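PDB 7DWN: predicted DNA-binding transcriptional regulator from Aliivibrio fischeri ES114, which probably binds cis-regulatory DNA sequences and controls transcription as a tetrameric member of the LysR family. Local coordinates for residues A[118-123]-A[281-286]; A[213-218]-A[237-242]; A[109-114]-A[285-290]; A[27-30]-A[36-39]. All blocks are in the same frame, centred on the assembly; numbering follows the deposited sequence.

Contacts 1, 2 and 3 belong to the regulatory part of the chain and contact 4 to the DNA-binding part; contacts 2 and 4 lie farthest apart, their centres about 68 Å from each other. Contacts 1 and 3 are neighbours, with centres about 8 Å apart, and share helix 279-290: one turn meets a loop, the next meets helix 101-114. Contact 2 sits in the other half of the regulatory domain. All three are partly buried. Contacts 2 and 3 are made of aliphatic, methionine and tryptophan side chains, while contact 1 lays a lysine's carbon chain on a proline and beside a tyrosine. Contact 4 is a surface contact in which two arginines converge beside a valine and share one aspartate.

Contact 1: A[118-123]-A[281-286]; sequences GDYKPI and GEKVWS
Pro122 and Val284 are the nearest pair of CA atoms, 7.6 Å apart, where the loop entering strand 123-128 runs past the flank of helix 279-290. Neither segment pairs its main chain with the other, and side chains bridge the gap. Lys283 does most of the reaching. Its CG lies anti to the backbone N (chi1 172°), which sends the chain straight out from the helix, and only the last bond turns, swinging NZ off the line (chi4 60°). The methylenes thus lie across the pyrrolidine ring of Pro122 at about a right angle: Lys283 CD sits 3.6 Å from Pro122 CG, and Lys283 CE is 3.8 Å from Pro122 CD. The same CD is 4.0 Å from CE2 of Tyr120, whose side chain slides past the lysine in the opposite direction, while Lys283 CE approaches the carbonyl O of Tyr120 at 3.9 Å. Tyr120 is poorly ordered, so its part is the less certain. Deeper in, Pro122 CB rests 4.3 Å from CG2 of Val284, a looser apolar touch between two buried residues. The lysine therefore acts here through its carbon chain, lying over a proline, and not through its charge. Between Tyr120 and Pro122, Lys121 makes a weak hydrogen bond from NZ to the backbone O of Ile218 of the second subunit. Phe115 touches both Pro122 and Val284. Val284 also packs on Met111 of helix 101-114 and Ile145 of strand 145-149, and Ile123 joins the sheet beside Val95 of strand 94-99.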
loop_
_atom_site.group_PDB
_atom_site.type_symbol
_atom_site.label_atom_id
_atom_site.label_comp_id
_atom_site.label_asym_id
_atom_site.label_seq_id
_atom_site.Cartn_x
_atom_site.Cartn_y
_atom_site.Cartn_z
ATOM N N GLY A 118 -23.874 -38.671 8.572
ATOM C CA GLY A 118 -22.736 -38.336 9.397
ATOM C C GLY A 118 -23.090 -37.066 10.144
ATOM O O GLY A 118 -23.272 -36.013 9.526
ATOM N N ASP A 119 -23.221 -37.152 11.462
ATOM C CA ASP A 119 -23.841 -36.073 12.210
ATOM C C ASP A 119 -22.810 -35.047 12.672
ATOM O O ASP A 119 -21.616 -35.341 12.791
ATOM C CB ASP A 119 -24.628 -36.624 13.400
ATOM C CG ASP A 119 -25.890 -37.353 12.970
ATOM O OD1 ASP A 119 -26.311 -37.197 11.802
ATOM O OD2 ASP A 119 -26.470 -38.071 13.808
ATOM N N TYR A 120 -23.315 -33.835 12.943
ATOM C CA TYR A 120 -22.585 -32.584 13.149
ATOM C C TYR A 120 -22.283 -31.960 11.793
ATOM O O TYR A 120 -21.445 -32.453 11.032
ATOM C CB TYR A 120 -21.325 -32.788 14.005
ATOM C CG TYR A 120 -20.056 -32.070 13.582
ATOM C CD1 TYR A 120 -19.981 -30.685 13.544
ATOM C CD2 TYR A 120 -18.908 -32.789 13.270
ATOM C CE1 TYR A 120 -18.814 -30.040 13.171
ATOM C CE2 TYR A 120 -17.736 -32.149 12.900
ATOM C CZ TYR A 120 -17.696 -30.774 12.853
ATOM O OH TYR A 120 -16.541 -30.123 12.489
ATOM N N LYS A 121 -22.996 -30.882 11.483
ATOM C CA LYS A 121 -22.902 -30.238 10.189
ATOM C C LYS A 121 -22.014 -29.010 10.311
ATOM O O LYS A 121 -22.270 -28.152 11.175
ATOM C CB LYS A 121 -24.293 -29.866 9.684
ATOM C CG LYS A 121 -24.537 -28.411 9.326
ATOM C CD LYS A 121 -25.872 -27.949 9.883
ATOM C CE LYS A 121 -26.114 -26.494 9.566
ATOM N NZ LYS A 121 -25.927 -26.216 8.116
ATOM N N PRO A 122 -20.932 -28.915 9.545
ATOM C CA PRO A 122 -20.130 -27.689 9.547
ATOM C C PRO A 122 -20.871 -26.564 8.848
ATOM O O PRO A 122 -21.831 -26.776 8.106
ATOM C CB PRO A 122 -18.861 -28.088 8.776
ATOM C CG PRO A 122 -18.825 -29.581 8.846
ATOM C CD PRO A 122 -20.254 -30.025 8.852
ATOM N N ILE A 123 -20.415 -25.347 9.114
ATOM C CA ILE A 123 -21.052 -24.136 8.613
ATOM C C ILE A 123 -20.180 -23.544 7.516
ATOM O O ILE A 123 -18.972 -23.361 7.707
ATOM C CB ILE A 123 -21.286 -23.116 9.739
ATOM C CG1 ILE A 123 -22.096 -23.747 10.874
ATOM C CG2 ILE A 123 -22.002 -21.915 9.189
ATOM C CD1 ILE A 123 -23.486 -24.170 10.467
ATOM N N GLY A 281 -12.650 -27.211 8.647
ATOM C CA GLY A 281 -12.046 -27.029 7.338
ATOM C C GLY A 281 -11.566 -28.334 6.736
ATOM O O GLY A 281 -11.780 -28.600 5.550
ATOM N N GLU A 282 -10.919 -29.173 7.549
ATOM C CA GLU A 282 -10.482 -30.473 7.056
ATOM C C GLU A 282 -11.667 -31.362 6.702
ATOM O O GLU A 282 -11.587 -32.131 5.739
ATOM C CB GLU A 282 -9.582 -31.159 8.084
ATOM C CG GLU A 282 -8.289 -30.406 8.387
ATOM C CD GLU A 282 -7.299 -30.405 7.228
ATOM O OE1 GLU A 282 -7.548 -31.095 6.216
ATOM O OE2 GLU A 282 -6.264 -29.713 7.334
ATOM N N LYS A 283 -12.774 -31.261 7.441
ATOM C CA LYS A 283 -13.958 -32.037 7.080
ATOM C C LYS A 283 -14.512 -31.599 5.728
ATOM O O LYS A 283 -14.850 -32.435 4.879
ATOM C CB LYS A 283 -15.031 -31.915 8.162
ATOM C CG LYS A 283 -16.363 -32.534 7.755
ATOM C CD LYS A 283 -17.252 -32.804 8.954
ATOM C CE LYS A 283 -18.567 -33.436 8.525
ATOM N NZ LYS A 283 -18.362 -34.730 7.813
ATOM N N VAL A 284 -14.617 -30.285 5.510
ATOM C CA VAL A 284 -15.113 -29.789 4.229
ATOM C C VAL A 284 -14.182 -30.211 3.097
ATOM O O VAL A 284 -14.635 -30.616 2.017
ATOM C CB VAL A 284 -15.301 -28.262 4.273
ATOM C CG1 VAL A 284 -15.665 -27.739 2.896
ATOM C CG2 VAL A 284 -16.380 -27.901 5.279
ATOM N N TRP A 285 -12.870 -30.140 3.331
ATOM C CA TRP A 285 -11.916 -30.551 2.306
ATOM C C TRP A 285 -12.048 -32.036 1.994
ATOM O O TRP A 285 -11.999 -32.440 0.826
ATOM C CB TRP A 285 -10.494 -30.221 2.751
ATOM C CG TRP A 285 -9.449 -30.636 1.764
ATOM C CD1 TRP A 285 -8.726 -31.793 1.771
ATOM C CD2 TRP A 285 -9.011 -29.896 0.618
ATOM N NE1 TRP A 285 -7.862 -31.818 0.704
ATOM C CE2 TRP A 285 -8.018 -30.665 -0.020
ATOM C CE3 TRP A 285 -9.360 -28.657 0.071
ATOM C CZ2 TRP A 285 -7.373 -30.236 -1.176
ATOM C CZ3 TRP A 285 -8.714 -28.232 -1.074
ATOM C CH2 TRP A 285 -7.734 -29.019 -1.686
ATOM N N SER A 286 -12.216 -32.866 3.027
ATOM C CA SER A 286 -12.390 -34.298 2.809
ATOM C C SER A 286 -13.651 -34.583 2.007
ATOM O O SER A 286 -13.649 -35.440 1.114
ATOM C CB SER A 286 -12.434 -35.029 4.150
ATOM O OG SER A 286 -12.925 -36.350 4.000
#

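Contact 2: A[213-218]-A[237-242]; sequences VALTPI and IAWLPA
One apolar cluster of the regulatory domain forms where Leu215, on the strand that pairs in parallel with 191-195, meets Ile237 and Trp239 of 237-242. Leu215 carries the contact with a forked end, each methyl serving a different partner. CD2 comes 3.6 Å from CD1 of Ile237, the two side chains crossing at about a right angle. CD1 lies 3.8 Å from CZ3 of Trp239, at the far end of the six-membered ring. With CG1 between the backbone N and the carbonyl carbon (chi1 65°), the Ile237 chain extends its CD1 to the leucine. In the periplasmic-binding-protein-like fold of LysR regulators, this belongs to the half in which the chain leaves strand 215-221, passes through helix 224-232 and enters strand 238-241, which runs antiparallel to 160-174. Val213 CG2 comes less close, 4.2 Å from CH2 of Trp239. The indole has further partners: NE1 hydrogen-bonds to Leu262 O, and the ring of Trp193 meets it with planes at about 80°. Phe185 touches both Val213 and Ile237, while Pro217, farther along the strand, packs on Leu90 of the second subunit.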
loop_
_atom_site.group_PDB
_atom_site.type_symbol
_atom_site.label_atom_id
_atom_site.label_comp_id
_atom_site.label_asym_id
_atom_site.label_seq_id
_atom_site.Cartn_x
_atom_site.Cartn_y
_atom_site.Cartn_z
ATOM N N VAL A 213 -15.414 -22.576 -36.763
ATOM C CA VAL A 213 -16.809 -22.155 -36.771
ATOM C C VAL A 213 -16.895 -20.692 -37.187
ATOM O O VAL A 213 -15.948 -19.918 -37.012
ATOM C CB VAL A 213 -17.470 -22.368 -35.391
ATOM C CG1 VAL A 213 -17.645 -23.853 -35.104
ATOM C CG2 VAL A 213 -16.630 -21.724 -34.308
ATOM N N ALA A 214 -18.045 -20.314 -37.747
ATOM C CA ALA A 214 -18.312 -18.942 -38.166
ATOM C C ALA A 214 -19.208 -18.296 -37.114
ATOM O O ALA A 214 -20.407 -18.578 -37.046
ATOM C CB ALA A 214 -18.958 -18.908 -39.549
ATOM N N LEU A 215 -18.623 -17.429 -36.296
ATOM C CA LEU A 215 -19.317 -16.795 -35.184
ATOM C C LEU A 215 -19.271 -15.282 -35.343
ATOM O O LEU A 215 -18.264 -14.734 -35.805
ATOM C CB LEU A 215 -18.680 -17.181 -33.846
ATOM C CG LEU A 215 -18.527 -18.671 -33.543
ATOM C CD1 LEU A 215 -17.667 -18.877 -32.306
ATOM C CD2 LEU A 215 -19.891 -19.310 -33.363
ATOM N N THR A 216 -20.349 -14.609 -34.958
ATOM C CA THR A 216 -20.332 -13.154 -34.843
ATOM C C THR A 216 -20.719 -12.775 -33.421
ATOM O O THR A 216 -21.851 -13.068 -32.988
ATOM C CB THR A 216 -21.266 -12.488 -35.864
ATOM O OG1 THR A 216 -21.509 -11.134 -35.475
ATOM C CG2 THR A 216 -22.586 -13.237 -35.988
ATOM N N PRO A 217 -19.817 -12.171 -32.646
ATOM C CA PRO A 217 -20.102 -11.904 -31.228
ATOM C C PRO A 217 -21.128 -10.790 -31.084
ATOM O O PRO A 217 -20.931 -9.685 -31.591
ATOM C CB PRO A 217 -18.735 -11.489 -30.662
ATOM C CG PRO A 217 -17.729 -11.837 -31.727
ATOM C CD PRO A 217 -18.460 -11.747 -33.022
ATOM N N ILE A 218 -22.225 -11.081 -30.388
ATOM C CA ILE A 218 -23.253 -10.077 -30.144
ATOM C C ILE A 218 -23.413 -9.750 -28.670
ATOM O O ILE A 218 -24.193 -8.854 -28.328
ATOM C CB ILE A 218 -24.611 -10.496 -30.741
ATOM C CG1 ILE A 218 -25.191 -11.675 -29.959
ATOM C CG2 ILE A 218 -24.459 -10.827 -32.220
ATOM C CD1 ILE A 218 -26.649 -11.930 -30.243
ATOM N N ILE A 237 -26.000 -18.602 -29.646
ATOM C CA ILE A 237 -25.420 -19.858 -29.195
ATOM C C ILE A 237 -24.366 -19.562 -28.142
ATOM O O ILE A 237 -23.825 -18.455 -28.061
ATOM C CB ILE A 237 -24.800 -20.667 -30.348
ATOM C CG1 ILE A 237 -23.600 -19.919 -30.936
ATOM C CG2 ILE A 237 -25.833 -20.926 -31.405
ATOM C CD1 ILE A 237 -22.507 -20.835 -31.425
ATOM N N ALA A 238 -24.050 -20.578 -27.341
ATOM C CA ALA A 238 -22.968 -20.368 -26.387
ATOM C C ALA A 238 -22.375 -21.702 -25.962
ATOM O O ALA A 238 -23.049 -22.731 -25.984
ATOM C CB ALA A 238 -23.445 -19.587 -25.156
ATOM N N TRP A 239 -21.100 -21.666 -25.578
ATOM C CA TRP A 239 -20.430 -22.821 -24.993
ATOM C C TRP A 239 -20.699 -22.798 -23.494
ATOM O O TRP A 239 -20.111 -22.002 -22.759
ATOM C CB TRP A 239 -18.937 -22.804 -25.298
ATOM C CG TRP A 239 -18.597 -23.421 -26.618
ATOM C CD1 TRP A 239 -18.140 -24.688 -26.839
ATOM C CD2 TRP A 239 -18.698 -22.799 -27.902
ATOM N NE1 TRP A 239 -17.945 -24.891 -28.185
ATOM C CE2 TRP A 239 -18.280 -23.747 -28.859
ATOM C CE3 TRP A 239 -19.100 -21.534 -28.335
ATOM C CZ2 TRP A 239 -18.259 -23.466 -30.225
ATOM C CZ3 TRP A 239 -19.072 -21.256 -29.688
ATOM C CH2 TRP A 239 -18.655 -22.218 -30.617
ATOM N N LEU A 240 -21.586 -23.668 -23.044
ATOM C CA LEU A 240 -21.947 -23.699 -21.641
ATOM C C LEU A 240 -21.427 -24.967 -20.979
ATOM O O LEU A 240 -21.379 -26.023 -21.621
ATOM C CB LEU A 240 -23.468 -23.619 -21.467
ATOM C CG LEU A 240 -24.111 -22.386 -22.105
ATOM C CD1 LEU A 240 -25.612 -22.361 -21.867
ATOM C CD2 LEU A 240 -23.457 -21.130 -21.562
ATOM N N PRO A 241 -21.005 -24.891 -19.718
ATOM C CA PRO A 241 -20.598 -26.107 -19.009
ATOM C C PRO A 241 -21.776 -27.057 -18.867
ATOM O O PRO A 241 -22.906 -26.642 -18.604
ATOM C CB PRO A 241 -20.117 -25.586 -17.651
ATOM C CG PRO A 241 -20.781 -24.260 -17.494
ATOM C CD PRO A 241 -20.864 -23.690 -18.879
ATOM N N ALA A 242 -21.497 -28.347 -19.052
ATOM C CA ALA A 242 -22.577 -29.320 -19.150
ATOM C C ALA A 242 -23.330 -29.474 -17.834
ATOM O O ALA A 242 -24.524 -29.793 -17.844
ATOM C CB ALA A 242 -22.027 -30.665 -19.614
#

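Contact 3: A[109-114]-A[285-290]; sequences PKMQQA and WSILCN
Met111 and the pair Ile287 and Leu288 make the inner shell where helix 101-114 meets the last turns of helix 279-290. The methionine works along its length. Its CG lies 3.7 Å from CG2 of Ile287, and farther out SD sits 3.7 Å from CG of Leu288. The chain bends at its final torsion, which brings the methyl CE to within 3.6 Å of Leu288 CD2. Its first torsion, -130°, is far from a staggered position, and the thioether runs obliquely alongside Leu288. Ile287 uses the same CG2 a second time, against CB of Ala114 at 3.9 Å, so one methyl touches two residues about a turn apart on the opposing helix; Ala114 is poorly ordered. The segment axes come within 10.5 Å and their directions differ by 118°, consistent with a small contact. In the next shell, Asn290 folds back and donates from ND2 to Ser286 O at 3.1 Å, nearly straight at 171°, tying down the last turn of the helix while its own backbone bonds there are weak. On helix 101-114, Pro109 packs on Asn233 and Gln113 on Gln235 of the second subunit, bringing this helix into the interface with that subunit. Trp285 makes a cation-pi contact with Arg272 of strand 264-272. Phe115 lies against Ile287, and Leu288 rests on Ile145 and Leu147, so helix 279-290 packs on strand 145-149, with helix 101-114 beside it.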
loop_
_atom_site.group_PDB
_atom_site.type_symbol
_atom_site.label_atom_id
_atom_site.label_comp_id
_atom_site.label_asym_id
_atom_site.label_seq_id
_atom_site.Cartn_x
_atom_site.Cartn_y
_atom_site.Cartn_z
ATOM N N PRO A 109 -24.752 -27.257 -2.697
ATOM C CA PRO A 109 -25.935 -28.002 -2.216
ATOM C C PRO A 109 -25.671 -29.482 -1.962
ATOM O O PRO A 109 -26.129 -30.021 -0.941
ATOM C CB PRO A 109 -26.969 -27.781 -3.332
ATOM C CG PRO A 109 -26.209 -27.193 -4.496
ATOM C CD PRO A 109 -25.075 -26.445 -3.882
ATOM N N LYS A 110 -24.942 -30.157 -2.854
ATOM C CA LYS A 110 -24.618 -31.564 -2.634
ATOM C C LYS A 110 -23.734 -31.749 -1.401
ATOM O O LYS A 110 -23.957 -32.664 -0.600
ATOM C CB LYS A 110 -23.948 -32.136 -3.886
ATOM C CG LYS A 110 -24.783 -31.969 -5.154
ATOM C CD LYS A 110 -24.049 -32.463 -6.389
ATOM C CE LYS A 110 -22.760 -31.691 -6.601
ATOM N NZ LYS A 110 -22.312 -31.745 -8.018
ATOM N N MET A 111 -22.727 -30.888 -1.234
ATOM C CA MET A 111 -21.916 -30.885 -0.016
ATOM C C MET A 111 -22.779 -30.688 1.225
ATOM O O MET A 111 -22.580 -31.349 2.254
ATOM C CB MET A 111 -20.881 -29.766 -0.109
ATOM C CG MET A 111 -19.454 -30.145 0.198
ATOM S SD MET A 111 -18.424 -28.671 0.086
ATOM C CE MET A 111 -19.015 -27.972 -1.455
ATOM N N GLN A 112 -23.728 -29.754 1.146
ATOM C CA GLN A 112 -24.599 -29.439 2.269
ATOM C C GLN A 112 -25.430 -30.648 2.659
ATOM O O GLN A 112 -25.672 -30.891 3.846
ATOM C CB GLN A 112 -25.503 -28.262 1.898
ATOM C CG GLN A 112 -26.355 -27.721 3.031
ATOM C CD GLN A 112 -25.595 -26.754 3.914
ATOM O OE1 GLN A 112 -24.414 -26.489 3.690
ATOM N NE2 GLN A 112 -26.271 -26.217 4.922
ATOM N N GLN A 113 -25.881 -31.417 1.669
ATOM C CA GLN A 113 -26.586 -32.648 1.995
ATOM C C GLN A 113 -25.632 -33.696 2.557
ATOM O O GLN A 113 -26.008 -34.469 3.446
ATOM C CB GLN A 113 -27.325 -33.189 0.774
ATOM C CG GLN A 113 -28.176 -34.407 1.092
ATOM C CD GLN A 113 -29.004 -34.227 2.352
ATOM O OE1 GLN A 113 -29.627 -33.185 2.559
ATOM N NE2 GLN A 113 -29.009 -35.246 3.205
ATOM N N ALA A 114 -24.393 -33.736 2.059
ATOM C CA ALA A 114 -23.412 -34.671 2.607
ATOM C C ALA A 114 -23.143 -34.393 4.080
ATOM O O ALA A 114 -22.775 -35.306 4.830
ATOM C CB ALA A 114 -22.106 -34.615 1.815
ATOM N N TRP A 285 -12.870 -30.140 3.331
ATOM C CA TRP A 285 -11.916 -30.551 2.306
ATOM C C TRP A 285 -12.048 -32.036 1.994
ATOM O O TRP A 285 -11.999 -32.440 0.826
ATOM C CB TRP A 285 -10.494 -30.221 2.751
ATOM C CG TRP A 285 -9.449 -30.636 1.764
ATOM C CD1 TRP A 285 -8.726 -31.793 1.771
ATOM C CD2 TRP A 285 -9.011 -29.896 0.618
ATOM N NE1 TRP A 285 -7.862 -31.818 0.704
ATOM C CE2 TRP A 285 -8.018 -30.665 -0.020
ATOM C CE3 TRP A 285 -9.360 -28.657 0.071
ATOM C CZ2 TRP A 285 -7.373 -30.236 -1.176
ATOM C CZ3 TRP A 285 -8.714 -28.232 -1.074
ATOM C CH2 TRP A 285 -7.734 -29.019 -1.686
ATOM N N SER A 286 -12.216 -32.866 3.027
ATOM C CA SER A 286 -12.390 -34.298 2.809
ATOM C C SER A 286 -13.651 -34.583 2.007
ATOM O O SER A 286 -13.649 -35.440 1.114
ATOM C CB SER A 286 -12.434 -35.029 4.150
ATOM O OG SER A 286 -12.925 -36.350 4.000
ATOM N N ILE A 287 -14.742 -33.875 2.309
ATOM C CA ILE A 287 -15.982 -34.100 1.574
ATOM C C ILE A 287 -15.850 -33.627 0.130
ATOM O O ILE A 287 -16.418 -34.237 -0.785
ATOM C CB ILE A 287 -17.152 -33.425 2.312
ATOM C CG1 ILE A 287 -17.372 -34.129 3.652
ATOM C CG2 ILE A 287 -18.422 -33.461 1.473
ATOM C CD1 ILE A 287 -18.254 -33.386 4.610
ATOM N N LEU A 288 -15.087 -32.557 -0.104
ATOM C CA LEU A 288 -14.829 -32.116 -1.472
ATOM C C LEU A 288 -13.998 -33.139 -2.239
ATOM O O LEU A 288 -14.290 -33.436 -3.404
ATOM C CB LEU A 288 -14.129 -30.759 -1.461
ATOM C CG LEU A 288 -15.038 -29.551 -1.257
ATOM C CD1 LEU A 288 -14.212 -28.320 -0.937
ATOM C CD2 LEU A 288 -15.871 -29.324 -2.509
ATOM N N CYS A 289 -12.957 -33.684 -1.605
ATOM C CA CYS A 289 -12.150 -34.716 -2.249
ATOM C C CYS A 289 -12.946 -35.989 -2.497
ATOM O O CYS A 289 -12.544 -36.806 -3.333
ATOM C CB CYS A 289 -10.917 -35.036 -1.402
ATOM S SG CYS A 289 -9.771 -33.661 -1.179
ATOM N N ASN A 290 -14.042 -36.195 -1.827
ATOM C CA ASN A 290 -14.778 -37.348 -2.136
ATOM C C ASN A 290 -15.866 -37.148 -3.101
ATOM O O ASN A 290 -15.640 -37.481 -4.224
ATOM C CB ASN A 290 -15.209 -38.105 -0.935
ATOM C CG ASN A 290 -14.103 -38.973 -0.441
ATOM O OD1 ASN A 290 -14.054 -40.117 -0.724
ATOM N ND2 ASN A 290 -13.177 -38.394 0.205
#

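Contact 4: A[27-30]-A[36-39]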
loop_
_atom_site.group_PDB
_atom_site.type_symbol
_atom_site.label_atom_id
_atom_site.label_comp_id
_atom_site.label_asym_id
_atom_site.label_seq_id
_atom_site.Cartn_x
_atom_site.Cartn_y
_atom_site.Cartn_z
ATOM N N ARG A 27 -20.348 10.678 26.702
ATOM C CA ARG A 27 -19.900 9.323 26.988
ATOM C C ARG A 27 -20.826 8.573 27.938
ATOM O O ARG A 27 -20.480 7.470 28.372
ATOM C CB ARG A 27 -18.480 9.350 27.560
ATOM C CG ARG A 27 -17.418 9.750 26.549
ATOM C CD ARG A 27 -17.309 8.711 25.448
ATOM N NE ARG A 27 -16.795 7.442 25.952
ATOM C CZ ARG A 27 -16.918 6.282 25.317
ATOM N NH1 ARG A 27 -17.548 6.227 24.151
ATOM N NH2 ARG A 27 -16.416 5.177 25.850
ATOM N N ASN A 28 -21.988 9.144 28.263
ATOM C CA ASN A 28 -22.961 8.509 29.156
ATOM C C ASN A 28 -22.317 8.117 30.484
ATOM O O ASN A 28 -22.563 7.037 31.024
ATOM C CB ASN A 28 -23.610 7.296 28.487
ATOM C CG ASN A 28 -24.338 7.655 27.208
ATOM O OD1 ASN A 28 -25.014 8.681 27.132
ATOM N ND2 ASN A 28 -24.199 6.812 26.191
ATOM N N VAL A 29 -21.480 9.007 31.015
ATOM C CA VAL A 29 -20.727 8.743 32.232
ATOM C C VAL A 29 -20.785 9.979 33.120
ATOM O O VAL A 29 -20.951 11.106 32.642
ATOM C CB VAL A 29 -19.264 8.347 31.916
ATOM C CG1 VAL A 29 -18.499 9.529 31.342
ATOM C CG2 VAL A 29 -18.567 7.782 33.149
ATOM N N THR A 30 -20.667 9.756 34.427
ATOM C CA THR A 30 -20.664 10.849 35.387
ATOM C C THR A 30 -19.440 11.737 35.182
ATOM O O THR A 30 -18.413 11.308 34.649
ATOM C CB THR A 30 -20.685 10.291 36.813
ATOM O OG1 THR A 30 -21.520 9.128 36.857
ATOM C CG2 THR A 30 -21.234 11.320 37.781
ATOM N N ARG A 36 -11.939 10.852 36.345
ATOM C CA ARG A 36 -11.128 9.760 36.873
ATOM C C ARG A 36 -10.661 8.823 35.763
ATOM O O ARG A 36 -9.534 8.319 35.806
ATOM C CB ARG A 36 -11.914 8.990 37.935
ATOM C CG ARG A 36 -11.124 7.881 38.609
ATOM C CD ARG A 36 -9.896 8.427 39.321
ATOM N NE ARG A 36 -9.140 7.371 39.988
ATOM C CZ ARG A 36 -7.989 7.562 40.624
ATOM N NH1 ARG A 36 -7.456 8.774 40.680
ATOM N NH2 ARG A 36 -7.371 6.541 41.202
ATOM N N ARG A 37 -11.507 8.579 34.759
ATOM C CA ARG A 37 -11.093 7.737 33.639
ATOM C C ARG A 37 -9.950 8.381 32.863
ATOM O O ARG A 37 -8.971 7.709 32.507
ATOM C CB ARG A 37 -12.283 7.455 32.718
ATOM C CG ARG A 37 -13.230 6.373 33.229
ATOM C CD ARG A 37 -14.662 6.629 32.776
ATOM N NE ARG A 37 -14.838 6.495 31.332
ATOM C CZ ARG A 37 -15.614 5.582 30.754
ATOM N NH1 ARG A 37 -16.296 4.718 31.495
ATOM N NH2 ARG A 37 -15.717 5.537 29.433
ATOM N N ILE A 38 -10.052 9.686 32.597
ATOM C CA ILE A 38 -8.968 10.384 31.905
ATOM C C ILE A 38 -7.696 10.358 32.746
ATOM O O ILE A 38 -6.587 10.182 32.223
ATOM C CB ILE A 38 -9.389 11.823 31.554
ATOM C CG1 ILE A 38 -10.563 11.814 30.571
ATOM C CG2 ILE A 38 -8.217 12.591 30.962
ATOM C CD1 ILE A 38 -10.219 11.239 29.213
ATOM N N ARG A 39 -7.838 10.518 34.065
ATOM C CA ARG A 39 -6.674 10.490 34.944
ATOM C C ARG A 39 -6.012 9.118 34.942
ATOM O O ARG A 39 -4.780 9.013 34.965
ATOM C CB ARG A 39 -7.086 10.887 36.362
ATOM C CG ARG A 39 -5.933 11.042 37.339
ATOM C CD ARG A 39 -4.997 12.158 36.912
ATOM N NE ARG A 39 -3.919 12.358 37.876
ATOM C CZ ARG A 39 -3.903 13.323 38.790
ATOM N NH1 ARG A 39 -4.905 14.187 38.864
ATOM N NH2 ARG A 39 -2.880 13.427 39.627
#
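The turn of the helix-turn-helix holds this contact: Arg27 and Val29, between helices 20-26 and 31-45, meet Arg37 on the second of these helices. The two guanidinium groups come together at their edges, with Arg27 NH2 3.7 Å from Arg37 NH2 and close to the plane of each group, while the planes themselves are turned 55° apart. Both arginine chains are folded at chi2 and chi3 and cross at about a right angle. Asp10 of helix 5-17 bridges the two, which probably lets them lie so close: its OD1 takes a salt bridge from NE of Arg27 and its OD2 one from NE of Arg37, so the shared carboxylate probably offsets part of the combined charge. Val29 adds the apolar side. Its CG2, set anti to the backbone N, lies over one face of the Arg37 guanidinium, 4.2 Å from NH1 and 4.1 Å from Arg37 CD. In the winged helix-turn-helix of LysR proteins, the helix after this turn is the one expected to read the DNA major groove, and the arginine-aspartate cluster joins its flank to helix 5-17 and to the turn. The turn itself opens with a Schellman motif: Asn28, with a positive phi of 54°, closes helix 20-26 as Val29 N bonds to Ala24 O and Asn28 N to Glu25 O. Arg27 and Val29 both touch Phe34, about one turn before Arg37 on helix 31-45, and Arg37 in addition leans on Lys6 and Trp7 of helix 5-17.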